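Putative NADPH:quinone reductase (Bacillus thuringiensis, PDB 3GMS) probably reduces quinones or related substrates with NADPH, although its physiological substrate and role are not established. Local coordinates at residues N128-W133 with Q281-H286; S106-V111 with V275-W280; P112-I117 with L290-Q295; D119-Q124 with L296-V301; W133-E138 with H159-L164. All coordinates share one frame; numbering follows the deposited sequence.

Contact 1 (N128-W133 with Q281-H286); sequences NPLTAW and QETFRH
His286 lies over one face of the Trp133 indole, its CD2 3.2 Å above the indole plane and displaced toward the rim. The two side chains meet at about a right angle, yet their rings are tilted by only 43°, so the pair is neither a stack nor edge-to-face. Its closest atoms are Trp133 CH2 and His286 NE2, 3.1 Å apart. Thr283 supplies a methyl between Leu130 and Trp133. With chi1 of -58°, its OG1 stands beside the backbone N and bonds back to the carbonyl of Lys279, while CG2 is anti to that N and faces helix 127-139. There Thr283 CG2 presses on Leu130 CD1 at 3.4 Å, tighter than usual van der Waals contact, and touches Trp133 CD1 at 3.7 Å. The other Leu130 methyl, CD2, reaches Phe284 CE1 at 4.0 Å. The contact is thus carried by apolar and ring packing. Segments 128-133 and 281-286 of helices 127-139 and 277-292 cross at 102°, their axes 10.9 Å apart at closest approach; Trp271 of helix 268-274 packs on both Leu130 and Thr283, and helix 156-168 lies against Asn128, Thr131 and Ala132.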
# COMPACT_ATOMS: atom_id res chain seq x y z
N ASN A 128 1.75 1.46 0.33
CA ASN A 128 1.27 2.51 -0.56
C ASN A 128 2.39 3.33 -1.26
O ASN A 128 2.28 3.53 -2.49
CB ASN A 128 0.23 3.38 0.15
CG ASN A 128 -1.01 2.58 0.49
OD1 ASN A 128 -1.44 1.79 -0.34
ND2 ASN A 128 -1.53 2.72 1.71
N PRO A 129 3.45 3.75 -0.52
CA PRO A 129 4.49 4.54 -1.18
C PRO A 129 5.27 3.73 -2.19
O PRO A 129 5.51 4.21 -3.30
CB PRO A 129 5.39 5.02 -0.02
CG PRO A 129 4.49 5.02 1.15
CD PRO A 129 3.62 3.79 0.94
N LEU A 130 5.69 2.51 -1.82
CA LEU A 130 6.40 1.70 -2.79
C LEU A 130 5.59 1.36 -4.06
O LEU A 130 6.12 1.45 -5.16
CB LEU A 130 6.98 0.45 -2.14
CG LEU A 130 8.03 -0.31 -2.91
CD1 LEU A 130 9.28 0.52 -3.20
CD2 LEU A 130 8.36 -1.54 -2.08
N THR A 131 4.31 1.03 -3.90
CA THR A 131 3.40 0.80 -5.02
C THR A 131 3.26 2.04 -5.90
O THR A 131 3.38 1.96 -7.16
CB THR A 131 2.02 0.28 -4.56
OG1 THR A 131 2.19 -0.97 -3.89
CG2 THR A 131 1.10 0.05 -5.78
N ALA A 132 3.02 3.19 -5.27
CA ALA A 132 2.86 4.43 -6.03
C ALA A 132 4.18 4.78 -6.77
O ALA A 132 4.15 5.09 -7.96
CB ALA A 132 2.40 5.59 -5.11
N TRP A 133 5.31 4.68 -6.09
CA TRP A 133 6.62 5.02 -6.66
C TRP A 133 7.02 4.12 -7.83
O TRP A 133 7.48 4.61 -8.89
CB TRP A 133 7.72 4.92 -5.61
CG TRP A 133 9.11 5.22 -6.19
CD1 TRP A 133 10.08 4.32 -6.48
CD2 TRP A 133 9.63 6.50 -6.53
NE1 TRP A 133 11.21 4.96 -6.96
CE2 TRP A 133 10.95 6.30 -7.02
CE3 TRP A 133 9.13 7.81 -6.45
CZ2 TRP A 133 11.77 7.37 -7.45
CZ3 TRP A 133 9.95 8.87 -6.87
CH2 TRP A 133 11.26 8.63 -7.36
N GLN A 281 16.43 -1.98 -1.26
CA GLN A 281 16.91 -1.05 -0.21
C GLN A 281 17.15 0.37 -0.71
O GLN A 281 16.77 1.33 -0.04
CB GLN A 281 18.19 -1.56 0.45
CG GLN A 281 18.06 -2.82 1.25
CD GLN A 281 17.35 -2.62 2.61
OE1 GLN A 281 17.30 -1.51 3.17
NE2 GLN A 281 16.85 -3.70 3.14
N GLU A 282 17.78 0.51 -1.89
CA GLU A 282 18.02 1.82 -2.49
C GLU A 282 16.73 2.57 -2.74
O GLU A 282 16.65 3.79 -2.58
CB GLU A 282 18.72 1.64 -3.83
CG GLU A 282 20.17 1.43 -3.64
CD GLU A 282 20.81 2.73 -3.20
OE1 GLU A 282 20.93 3.62 -4.06
OE2 GLU A 282 21.13 2.85 -2.00
N THR A 283 15.71 1.82 -3.13
CA THR A 283 14.40 2.43 -3.39
C THR A 283 13.81 2.97 -2.08
O THR A 283 13.23 4.07 -2.05
CB THR A 283 13.44 1.41 -4.07
OG1 THR A 283 14.05 0.95 -5.29
CG2 THR A 283 12.10 2.04 -4.42
N PHE A 284 13.95 2.21 -1.00
CA PHE A 284 13.49 2.72 0.31
C PHE A 284 14.31 3.95 0.72
O PHE A 284 13.75 4.90 1.27
CB PHE A 284 13.54 1.67 1.39
CG PHE A 284 12.27 0.87 1.49
CD1 PHE A 284 12.15 -0.31 0.82
CD2 PHE A 284 11.18 1.38 2.22
CE1 PHE A 284 10.93 -1.05 0.91
CE2 PHE A 284 9.99 0.65 2.33
CZ PHE A 284 9.87 -0.57 1.66
N ARG A 285 15.61 3.95 0.43
CA ARG A 285 16.41 5.12 0.82
C ARG A 285 15.89 6.36 0.15
O ARG A 285 15.91 7.44 0.74
CB ARG A 285 17.91 4.90 0.54
CG ARG A 285 18.57 4.17 1.67
CD ARG A 285 20.11 4.18 1.55
NE ARG A 285 20.52 3.19 0.58
CZ ARG A 285 20.62 1.88 0.83
NH1 ARG A 285 20.38 1.38 2.04
NH2 ARG A 285 20.98 1.06 -0.14
N HIS A 286 15.39 6.18 -1.07
CA HIS A 286 14.82 7.24 -1.82
C HIS A 286 13.51 7.78 -1.28
O HIS A 286 13.33 9.01 -1.20
CB HIS A 286 14.66 6.89 -3.31
CG HIS A 286 14.29 8.09 -4.12
ND1 HIS A 286 15.16 9.14 -4.31
CD2 HIS A 286 13.11 8.47 -4.67
CE1 HIS A 286 14.56 10.09 -5.01
NE2 HIS A 286 13.31 9.70 -5.24

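Contact 2 (S106-V111 with V275-W280); sequences SADFVV and VSPYKW
Phe109 and Trp280 form a T-shaped (edge-to-face) pair in which the Phe109 edge points at the Trp280 face, between the GroES-like domain and the start of helix 277-292 in this medium-chain dehydrogenase/reductase fold. The six-membered rings stand 5.8 Å apart between centroids, with planes at 78°. Arg94 makes cation-pi contacts with both rings. Apolar contacts accompany the pair. Val111 CG2 touches Trp280 CZ3 at 3.6 Å, the valine crossing the indole at about a right angle, and Phe109 CE1 meets the ring carbon CG of Pro277 at 4.3 Å. Trp280 points toward segment 106-111 with its CG anti to the backbone N (chi1 -169°), and its NE1 is held by Asn272 OD1. Polar bonds shape each segment separately. Ser106 OG accepts from Asp108 N in an ST turn, leading into the short 3-10 segment that carries Asp108, whose CB lies over the centre of a Phe109 face. On the other side Ser276 is the N-cap of helix 277-292, its OG accepting from Lys279 N at 2.9 Å with an N-H...O angle of 164°. One backbone oxygen also joins the interface: Phe109 O sits at the edge of the Trp280 ring, near its plane, 3.5 Å from CZ3.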
# COMPACT_ATOMS: atom_id res chain seq x y z
N SER A 106 14.45 -11.78 7.25
CA SER A 106 15.84 -11.81 6.80
C SER A 106 16.49 -10.42 6.92
O SER A 106 15.86 -9.38 6.61
CB SER A 106 15.90 -12.32 5.35
OG SER A 106 17.14 -11.98 4.74
N ALA A 107 17.76 -10.40 7.34
CA ALA A 107 18.54 -9.14 7.30
C ALA A 107 18.44 -8.37 5.99
O ALA A 107 18.49 -7.14 6.00
CB ALA A 107 20.01 -9.40 7.62
N ASP A 108 18.34 -9.08 4.87
CA ASP A 108 18.23 -8.45 3.54
C ASP A 108 17.11 -7.44 3.41
O ASP A 108 17.19 -6.50 2.63
CB ASP A 108 18.04 -9.52 2.44
CG ASP A 108 19.28 -10.35 2.21
OD1 ASP A 108 20.27 -10.15 2.97
OD2 ASP A 108 19.26 -11.19 1.29
N PHE A 109 16.06 -7.63 4.18
CA PHE A 109 14.84 -6.87 3.95
C PHE A 109 14.49 -5.97 5.13
O PHE A 109 13.38 -5.45 5.22
CB PHE A 109 13.67 -7.83 3.69
CG PHE A 109 13.97 -8.82 2.60
CD1 PHE A 109 14.50 -8.38 1.37
CD2 PHE A 109 13.75 -10.18 2.80
CE1 PHE A 109 14.81 -9.30 0.34
CE2 PHE A 109 14.07 -11.10 1.78
CZ PHE A 109 14.59 -10.64 0.56
N VAL A 110 15.43 -5.82 6.05
CA VAL A 110 15.29 -4.88 7.15
C VAL A 110 15.58 -3.45 6.66
O VAL A 110 16.67 -3.16 6.16
CB VAL A 110 16.22 -5.29 8.33
CG1 VAL A 110 16.24 -4.22 9.35
CG2 VAL A 110 15.74 -6.62 8.96
N VAL A 111 14.61 -2.55 6.77
CA VAL A 111 14.80 -1.17 6.33
C VAL A 111 15.09 -0.23 7.51
O VAL A 111 14.21 0.02 8.34
CB VAL A 111 13.52 -0.63 5.59
CG1 VAL A 111 13.72 0.78 5.11
CG2 VAL A 111 13.11 -1.58 4.41
N VAL A 275 13.49 -7.44 -8.50
CA VAL A 275 14.64 -6.55 -8.25
C VAL A 275 15.55 -7.14 -7.19
O VAL A 275 15.12 -7.95 -6.37
CB VAL A 275 14.17 -5.11 -7.87
CG1 VAL A 275 13.32 -4.54 -8.96
CG2 VAL A 275 13.42 -5.10 -6.50
N SER A 276 16.83 -6.73 -7.19
CA SER A 276 17.74 -7.22 -6.17
C SER A 276 17.40 -6.61 -4.79
O SER A 276 16.80 -5.55 -4.73
CB SER A 276 19.19 -6.85 -6.51
OG SER A 276 19.34 -5.44 -6.49
N PRO A 277 17.86 -7.24 -3.72
CA PRO A 277 17.74 -6.62 -2.40
C PRO A 277 18.41 -5.25 -2.37
O PRO A 277 17.92 -4.33 -1.71
CB PRO A 277 18.46 -7.63 -1.49
CG PRO A 277 18.23 -8.94 -2.17
CD PRO A 277 18.35 -8.62 -3.62
N TYR A 278 19.50 -5.11 -3.11
CA TYR A 278 20.24 -3.87 -3.16
C TYR A 278 19.33 -2.78 -3.72
O TYR A 278 19.20 -1.69 -3.13
CB TYR A 278 21.48 -4.03 -4.04
CG TYR A 278 22.24 -2.74 -4.20
CD1 TYR A 278 23.16 -2.33 -3.23
CD2 TYR A 278 22.02 -1.91 -5.31
CE1 TYR A 278 23.85 -1.10 -3.36
CE2 TYR A 278 22.70 -0.69 -5.45
CZ TYR A 278 23.61 -0.29 -4.46
OH TYR A 278 24.28 0.91 -4.61
N LYS A 279 18.69 -3.08 -4.85
CA LYS A 279 17.80 -2.11 -5.48
C LYS A 279 16.57 -1.80 -4.59
O LYS A 279 16.08 -0.65 -4.54
CB LYS A 279 17.31 -2.60 -6.84
CG LYS A 279 16.32 -1.60 -7.44
CD LYS A 279 16.08 -1.70 -8.92
CE LYS A 279 15.04 -0.66 -9.28
NZ LYS A 279 15.02 -0.40 -10.71
N TRP A 280 16.05 -2.85 -3.96
CA TRP A 280 14.90 -2.72 -3.05
C TRP A 280 15.28 -1.76 -1.91
O TRP A 280 14.58 -0.80 -1.65
CB TRP A 280 14.52 -4.12 -2.58
CG TRP A 280 13.21 -4.24 -1.85
CD1 TRP A 280 11.96 -4.40 -2.40
CD2 TRP A 280 13.02 -4.22 -0.44
NE1 TRP A 280 11.01 -4.47 -1.40
CE2 TRP A 280 11.64 -4.40 -0.19
CE3 TRP A 280 13.89 -4.12 0.65
CZ2 TRP A 280 11.10 -4.42 1.11
CZ3 TRP A 280 13.36 -4.15 1.95
CH2 TRP A 280 11.97 -4.32 2.16

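Contact 3 (P112-I117 with L290-Q295)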
# COMPACT_ATOMS: atom_id res chain seq x y z
N PRO A 112 16.32 0.32 7.57
CA PRO A 112 16.67 1.27 8.63
C PRO A 112 15.84 2.53 8.53
O PRO A 112 15.64 3.03 7.43
CB PRO A 112 18.14 1.62 8.32
CG PRO A 112 18.65 0.45 7.53
CD PRO A 112 17.46 0.07 6.65
N ILE A 113 15.36 3.05 9.67
CA ILE A 113 14.60 4.30 9.70
C ILE A 113 15.40 5.37 10.49
O ILE A 113 15.86 5.09 11.58
CB ILE A 113 13.24 4.10 10.38
CG1 ILE A 113 12.42 3.10 9.54
CG2 ILE A 113 12.52 5.44 10.52
CD1 ILE A 113 11.93 3.65 8.16
N PRO A 114 15.58 6.56 9.91
CA PRO A 114 16.37 7.62 10.59
C PRO A 114 15.58 8.27 11.72
O PRO A 114 14.35 8.21 11.74
CB PRO A 114 16.64 8.62 9.46
CG PRO A 114 15.48 8.48 8.55
CD PRO A 114 15.08 7.00 8.60
N ASP A 115 16.29 8.87 12.68
CA ASP A 115 15.66 9.49 13.85
C ASP A 115 14.66 10.60 13.48
O ASP A 115 13.70 10.87 14.21
CB ASP A 115 16.74 10.06 14.79
CG ASP A 115 17.62 8.97 15.38
OD1 ASP A 115 17.29 7.77 15.28
OD2 ASP A 115 18.67 9.33 15.95
N SER A 116 14.90 11.21 12.32
CA SER A 116 14.06 12.25 11.73
C SER A 116 12.59 11.85 11.48
O SER A 116 11.72 12.71 11.41
CB SER A 116 14.66 12.63 10.38
OG SER A 116 14.28 13.93 9.99
N ILE A 117 12.34 10.56 11.32
CA ILE A 117 11.01 10.08 10.92
C ILE A 117 10.25 9.44 12.08
O ILE A 117 10.76 8.52 12.71
CB ILE A 117 11.14 9.11 9.72
CG1 ILE A 117 11.73 9.89 8.52
CG2 ILE A 117 9.80 8.38 9.45
CD1 ILE A 117 11.68 9.20 7.20
N LEU A 290 12.53 11.51 0.37
CA LEU A 290 11.34 12.27 -0.05
C LEU A 290 10.48 12.67 1.16
O LEU A 290 9.96 13.80 1.22
CB LEU A 290 10.49 11.49 -1.05
CG LEU A 290 11.07 11.33 -2.46
CD1 LEU A 290 10.21 10.41 -3.31
CD2 LEU A 290 11.30 12.71 -3.14
N VAL A 291 10.36 11.77 2.12
CA VAL A 291 9.66 12.08 3.37
C VAL A 291 10.45 13.11 4.19
O VAL A 291 9.87 14.09 4.67
CB VAL A 291 9.37 10.82 4.20
CG1 VAL A 291 8.68 11.19 5.56
CG2 VAL A 291 8.44 9.90 3.41
N GLU A 292 11.75 12.89 4.34
CA GLU A 292 12.60 13.83 5.12
C GLU A 292 12.52 15.24 4.56
O GLU A 292 12.44 16.20 5.33
CB GLU A 292 14.04 13.39 5.10
CG GLU A 292 14.36 12.33 6.07
CD GLU A 292 15.76 11.78 5.85
OE1 GLU A 292 16.23 11.76 4.69
OE2 GLU A 292 16.36 11.36 6.85
N ASN A 293 12.53 15.36 3.23
CA ASN A 293 12.51 16.66 2.54
C ASN A 293 11.12 17.25 2.47
O ASN A 293 10.91 18.29 1.85
CB ASN A 293 13.05 16.56 1.11
CG ASN A 293 14.51 16.16 1.07
OD1 ASN A 293 15.18 16.09 2.10
ND2 ASN A 293 15.00 15.85 -0.14
N GLU A 294 10.15 16.56 3.06
CA GLU A 294 8.75 16.99 3.02
C GLU A 294 8.09 17.07 1.61
O GLU A 294 7.10 17.77 1.43
CB GLU A 294 8.58 18.29 3.83
CG GLU A 294 8.81 18.04 5.34
CD GLU A 294 8.70 19.30 6.21
OE1 GLU A 294 9.11 20.39 5.78
OE2 GLU A 294 8.23 19.17 7.36
N GLN A 295 8.61 16.30 0.65
CA GLN A 295 8.01 16.18 -0.69
C GLN A 295 6.88 15.17 -0.68
O GLN A 295 5.93 15.23 -1.47
CB GLN A 295 9.07 15.77 -1.70
CG GLN A 295 10.12 16.85 -1.90
CD GLN A 295 11.28 16.35 -2.69
OE1 GLN A 295 12.29 15.95 -2.12
NE2 GLN A 295 11.14 16.33 -4.00
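Pro114 and Ile117 begin and end a type I beta turn, closed by Ile117 N to Pro114 O at 3.1 Å, and both face the last turn of helix 277-292. That helix ends in a Schellman motif: Glu294 takes positive phi (62°), Gln295 N bonds to Leu290 O and Glu294 N to Val291 O. The apolar part of the contact is Ile117 CD1 against Val291 CG1, 4.0 Å apart, with the two side chains crossing at about a right angle. Glu292 makes the rest. Its chain is extended, with CD anti to CA (chi2 171°), and its OE2 lies 3.5 Å from Pro114 CG and 4.1 Å from Ser116 CB. These are contacts of an oxygen with carbon. Ile117 also packs on Ile288, one turn back in helix 277-292, and on Ala122 of helix 119-122, while its carbonyl accepts from Arg89 of strand 89-92; the loop leaving strand 110-112 is thereby seated between helices and sheet.

Contact 4 (D119-Q124 with L296-V301)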
# COMPACT_ATOMS: atom_id res chain seq x y z
N ASP A 119 7.42 7.28 14.31
CA ASP A 119 6.94 5.88 14.16
C ASP A 119 5.71 5.76 13.24
O ASP A 119 5.57 4.79 12.50
CB ASP A 119 6.50 5.29 15.51
CG ASP A 119 7.62 5.20 16.52
OD1 ASP A 119 8.82 5.14 16.15
OD2 ASP A 119 7.29 5.19 17.71
N PHE A 120 4.79 6.72 13.31
CA PHE A 120 3.55 6.57 12.54
C PHE A 120 3.72 6.84 11.04
O PHE A 120 3.14 6.17 10.18
CB PHE A 120 2.43 7.42 13.15
CG PHE A 120 2.02 6.93 14.49
CD1 PHE A 120 0.96 6.02 14.62
CD2 PHE A 120 2.74 7.34 15.64
CE1 PHE A 120 0.58 5.54 15.90
CE2 PHE A 120 2.36 6.88 16.92
CZ PHE A 120 1.27 5.97 17.05
N THR A 121 4.64 7.75 10.74
CA THR A 121 5.06 7.96 9.36
C THR A 121 5.81 6.72 8.88
O THR A 121 5.53 6.20 7.80
CB THR A 121 5.92 9.25 9.28
OG1 THR A 121 5.09 10.34 9.68
CG2 THR A 121 6.41 9.47 7.84
N ALA A 122 6.79 6.25 9.67
CA ALA A 122 7.55 5.07 9.29
C ALA A 122 6.67 3.84 9.05
O ALA A 122 6.89 3.05 8.12
CB ALA A 122 8.62 4.75 10.38
N ALA A 123 5.65 3.71 9.88
CA ALA A 123 4.76 2.56 9.80
C ALA A 123 3.94 2.52 8.49
O ALA A 123 3.19 1.55 8.25
CB ALA A 123 3.84 2.56 11.04
N GLN A 124 4.00 3.60 7.71
CA GLN A 124 3.24 3.72 6.46
C GLN A 124 4.12 3.76 5.23
O GLN A 124 3.63 3.99 4.09
CB GLN A 124 2.35 4.98 6.50
CG GLN A 124 1.26 4.98 7.56
CD GLN A 124 0.53 6.30 7.52
OE1 GLN A 124 -0.28 6.53 6.63
NE2 GLN A 124 0.90 7.22 8.39
N LEU A 296 6.99 14.23 0.24
CA LEU A 296 6.00 13.20 0.42
C LEU A 296 5.49 13.18 1.88
O LEU A 296 6.29 13.11 2.80
CB LEU A 296 6.66 11.88 0.10
CG LEU A 296 5.82 10.72 -0.40
CD1 LEU A 296 4.92 11.11 -1.58
CD2 LEU A 296 6.78 9.58 -0.79
N ARG A 297 4.18 13.23 2.08
CA ARG A 297 3.62 13.17 3.42
C ARG A 297 2.53 12.11 3.47
O ARG A 297 1.82 11.91 2.48
CB ARG A 297 3.00 14.52 3.82
CG ARG A 297 4.02 15.66 3.91
CD ARG A 297 3.30 16.95 4.29
NE ARG A 297 2.59 17.49 3.12
CZ ARG A 297 1.52 18.27 3.19
NH1 ARG A 297 0.99 18.61 4.36
NH2 ARG A 297 0.96 18.72 2.07
N PHE A 298 2.41 11.43 4.61
CA PHE A 298 1.48 10.29 4.66
C PHE A 298 0.21 10.72 5.36
O PHE A 298 0.09 11.90 5.74
CB PHE A 298 2.13 9.03 5.28
CG PHE A 298 3.36 8.56 4.55
CD1 PHE A 298 3.50 8.71 3.17
CD2 PHE A 298 4.39 7.93 5.26
CE1 PHE A 298 4.66 8.28 2.49
CE2 PHE A 298 5.53 7.47 4.59
CZ PHE A 298 5.66 7.65 3.18
N MET A 299 -0.72 9.78 5.54
CA MET A 299 -2.00 10.09 6.16
C MET A 299 -1.87 10.42 7.65
O MET A 299 -1.03 9.90 8.35
CB MET A 299 -3.00 8.94 5.96
CG MET A 299 -3.15 8.47 4.53
SD MET A 299 -4.16 9.56 3.49
CE MET A 299 -5.52 9.92 4.60
N LYS A 300 -2.72 11.31 8.13
CA LYS A 300 -2.72 11.63 9.56
C LYS A 300 -3.26 10.41 10.35
O LYS A 300 -3.89 9.50 9.78
CB LYS A 300 -3.57 12.88 9.81
CG LYS A 300 -4.90 12.80 9.11
CD LYS A 300 -5.57 14.16 9.00
CE LYS A 300 -7.07 13.98 8.77
NZ LYS A 300 -7.69 15.31 8.76
N VAL A 301 -3.00 10.35 11.65
CA VAL A 301 -3.53 9.29 12.46
C VAL A 301 -5.03 9.46 12.74
O VAL A 301 -5.43 10.48 13.33
CB VAL A 301 -2.77 9.21 13.81
CG1 VAL A 301 -3.23 8.02 14.60
CG2 VAL A 301 -1.25 9.08 13.55
O HOH W 1 3.88 11.95 6.95
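Gln124 reaches Met299 by leaving CG anti to its own carbonyl carbon (chi1 -64°) and extending CD straight beyond it. Its NE2 then donates to Met299 O at 3.3 Å, in the carbonyl plane on a lone pair, and to Phe120 O at 3.1 Å, from above that carbonyl plane. Both acceptors lie close to the amide plane, so two bonds fix the rotation of the carboxamide. Phe298 slides past Gln124 in the opposite direction, its ring 59° from the amide plane. Gln124 O stands 4.0 Å above one face of that ring, toward the rim, and Thr121 O meets its edge, 3.3 Å from CD2. Thr121 CG2 also touches CD2 of Phe298. A water accepts from Phe298 N at 2.8 Å and donates weakly to Thr121 OG1, which is bonded to Asp118 OD2. Farther along, Val301 CG2 packs 3.9 Å from Phe120 CD1. Phe328 of strand 326-330 takes Phe120 edge-to-face and touches Val301, while helix 156-168 meets Phe298 and Met299.

Contact 5 (W133-E138 with H159-L164)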
# COMPACT_ATOMS: atom_id res chain seq x y z
N TRP A 133 5.31 4.68 -6.09
CA TRP A 133 6.62 5.02 -6.66
C TRP A 133 7.02 4.12 -7.83
O TRP A 133 7.48 4.61 -8.89
CB TRP A 133 7.72 4.92 -5.61
CG TRP A 133 9.11 5.22 -6.19
CD1 TRP A 133 10.08 4.32 -6.48
CD2 TRP A 133 9.63 6.50 -6.53
NE1 TRP A 133 11.21 4.96 -6.96
CE2 TRP A 133 10.95 6.30 -7.02
CE3 TRP A 133 9.13 7.81 -6.45
CZ2 TRP A 133 11.77 7.37 -7.45
CZ3 TRP A 133 9.95 8.87 -6.87
CH2 TRP A 133 11.26 8.63 -7.36
N VAL A 134 6.91 2.82 -7.60
CA VAL A 134 7.24 1.83 -8.62
C VAL A 134 6.34 1.92 -9.88
O VAL A 134 6.86 1.94 -11.00
CB VAL A 134 7.37 0.40 -8.04
CG1 VAL A 134 7.57 -0.62 -9.15
CG2 VAL A 134 8.58 0.34 -7.09
N THR A 135 5.02 1.96 -9.69
CA THR A 135 4.09 2.05 -10.83
C THR A 135 4.40 3.32 -11.65
O THR A 135 4.48 3.26 -12.89
CB THR A 135 2.58 1.96 -10.41
OG1 THR A 135 2.30 2.96 -9.41
CG2 THR A 135 2.23 0.54 -9.82
N CYS A 136 4.63 4.46 -10.97
CA CYS A 136 5.00 5.71 -11.66
C CYS A 136 6.36 5.66 -12.37
O CYS A 136 6.48 6.10 -13.51
CB CYS A 136 4.96 6.94 -10.71
SG CYS A 136 3.25 7.42 -10.25
N THR A 137 7.37 5.12 -11.73
CA THR A 137 8.71 5.30 -12.26
C THR A 137 9.20 4.13 -13.09
O THR A 137 10.16 4.28 -13.88
CB THR A 137 9.72 5.62 -11.17
OG1 THR A 137 9.83 4.54 -10.22
CG2 THR A 137 9.33 6.94 -10.45
N GLU A 138 8.59 2.96 -12.89
CA GLU A 138 9.06 1.75 -13.55
C GLU A 138 8.02 1.13 -14.42
O GLU A 138 8.26 0.96 -15.63
CB GLU A 138 9.63 0.76 -12.52
CG GLU A 138 10.86 1.29 -11.84
CD GLU A 138 11.64 0.22 -11.07
OE1 GLU A 138 11.41 -1.00 -11.29
OE2 GLU A 138 12.48 0.63 -10.24
N HIS A 159 -3.72 9.82 -2.53
CA HIS A 159 -3.06 11.01 -2.01
C HIS A 159 -1.59 11.01 -2.34
O HIS A 159 -0.98 12.04 -2.51
CB HIS A 159 -3.19 11.06 -0.49
CG HIS A 159 -4.54 11.47 -0.02
ND1 HIS A 159 -5.69 10.81 -0.38
CD2 HIS A 159 -4.92 12.45 0.83
CE1 HIS A 159 -6.73 11.40 0.19
NE2 HIS A 159 -6.29 12.40 0.93
N LEU A 160 -1.00 9.82 -2.44
CA LEU A 160 0.40 9.74 -2.81
C LEU A 160 0.62 10.02 -4.31
O LEU A 160 1.59 10.70 -4.69
CB LEU A 160 1.03 8.40 -2.39
CG LEU A 160 0.89 8.09 -0.89
CD1 LEU A 160 1.55 6.78 -0.55
CD2 LEU A 160 1.45 9.19 -0.02
N PHE A 161 -0.25 9.49 -5.15
CA PHE A 161 -0.15 9.76 -6.59
C PHE A 161 -0.21 11.29 -6.85
O PHE A 161 0.51 11.82 -7.69
CB PHE A 161 -1.24 9.02 -7.35
CG PHE A 161 -0.94 7.54 -7.56
CD1 PHE A 161 0.16 7.13 -8.32
CD2 PHE A 161 -1.78 6.58 -7.03
CE1 PHE A 161 0.43 5.75 -8.51
CE2 PHE A 161 -1.52 5.21 -7.24
CZ PHE A 161 -0.40 4.80 -8.00
N ALA A 162 -1.06 11.98 -6.09
CA ALA A 162 -1.19 13.45 -6.22
C ALA A 162 0.13 14.12 -5.94
O ALA A 162 0.60 14.97 -6.69
CB ALA A 162 -2.29 13.99 -5.31
N GLN A 163 0.80 13.70 -4.86
CA GLN A 163 2.10 14.26 -4.57
C GLN A 163 3.18 13.86 -5.57
O GLN A 163 4.02 14.70 -5.95
CB GLN A 163 2.54 13.85 -3.14
CG GLN A 163 1.61 14.42 -2.06
CD GLN A 163 1.92 13.80 -0.70
OE1 GLN A 163 2.89 14.19 -0.07
NE2 GLN A 163 1.10 12.83 -0.27
N LEU A 164 3.22 12.59 -5.96
CA LEU A 164 4.17 12.16 -6.99
C LEU A 164 4.01 12.92 -8.33
O LEU A 164 5.00 13.13 -9.04
CB LEU A 164 4.06 10.66 -7.23
CG LEU A 164 4.68 9.84 -6.08
CD1 LEU A 164 4.30 8.37 -6.29
CD2 LEU A 164 6.19 9.99 -6.00
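Leu164 packs on Trp133, and Phe161 on Thr135 and Cys136, in a buried helix-helix contact between helix 127-139 and helix 156-168, which follows the first strand of the Rossmann-type parallel sheet, 147-150. The helix segments run at 37° to each other with axes 10.9 Å apart. Leu164 CD2 lies in the plane of the indole at its edge, 3.7 Å from Trp133 CE3, and the two side chains cross at about a right angle. One indole face is covered from within the helix by Thr137 CG2 over its centre. Cys136 SG sits at the Phe161 edge, 3.7 Å from CD1 and 89° off the ring normal: a sulfur-aromatic contact made in plane. Thr135 OG1 meets the same edge, 3.5 Å from Phe161 CE1. With chi1 of 55°, that hydroxyl stands between the backbone N and the carbonyl carbon, from where it bonds to Thr131 O. A wider pi-type turn occurs at 135-138; beside it Trp133 O accepts from both Thr137 N and Thr137 OG1 (2.7 Å), from opposite faces of the carbonyl plane. Sulfur and hydroxyl oxygen thus both border the C-H rim of Phe161, whose slight positive charge would favour them, and the hydroxyl enters this apolar interface with its hydrogen-bonding need met inside its own helix.

Contacts 1, 2 and 3 follow helix 277-292 from its N-terminal end (contact 2) through its middle (contact 1) to its C-terminal end (contact 3); the centres of 2 and 3 are about 19 Å apart. Contact 4 continues in the loop beyond, its centre about 10 Å from that of contact 3. Contact 5 shares Trp133 and helix 127-139 with contact 1, at about 9 Å between centres, and is nested along the chain inside all the others. Contacts 2 and 5, with centres about 21 Å apart, are joined by the salt bridge Lys279-Glu138. Contacts 2 and 3 join the GroES-like region, and contacts 1 and 5 helix 127-139, to the Rossmann-type region, which probably binds the nucleotide.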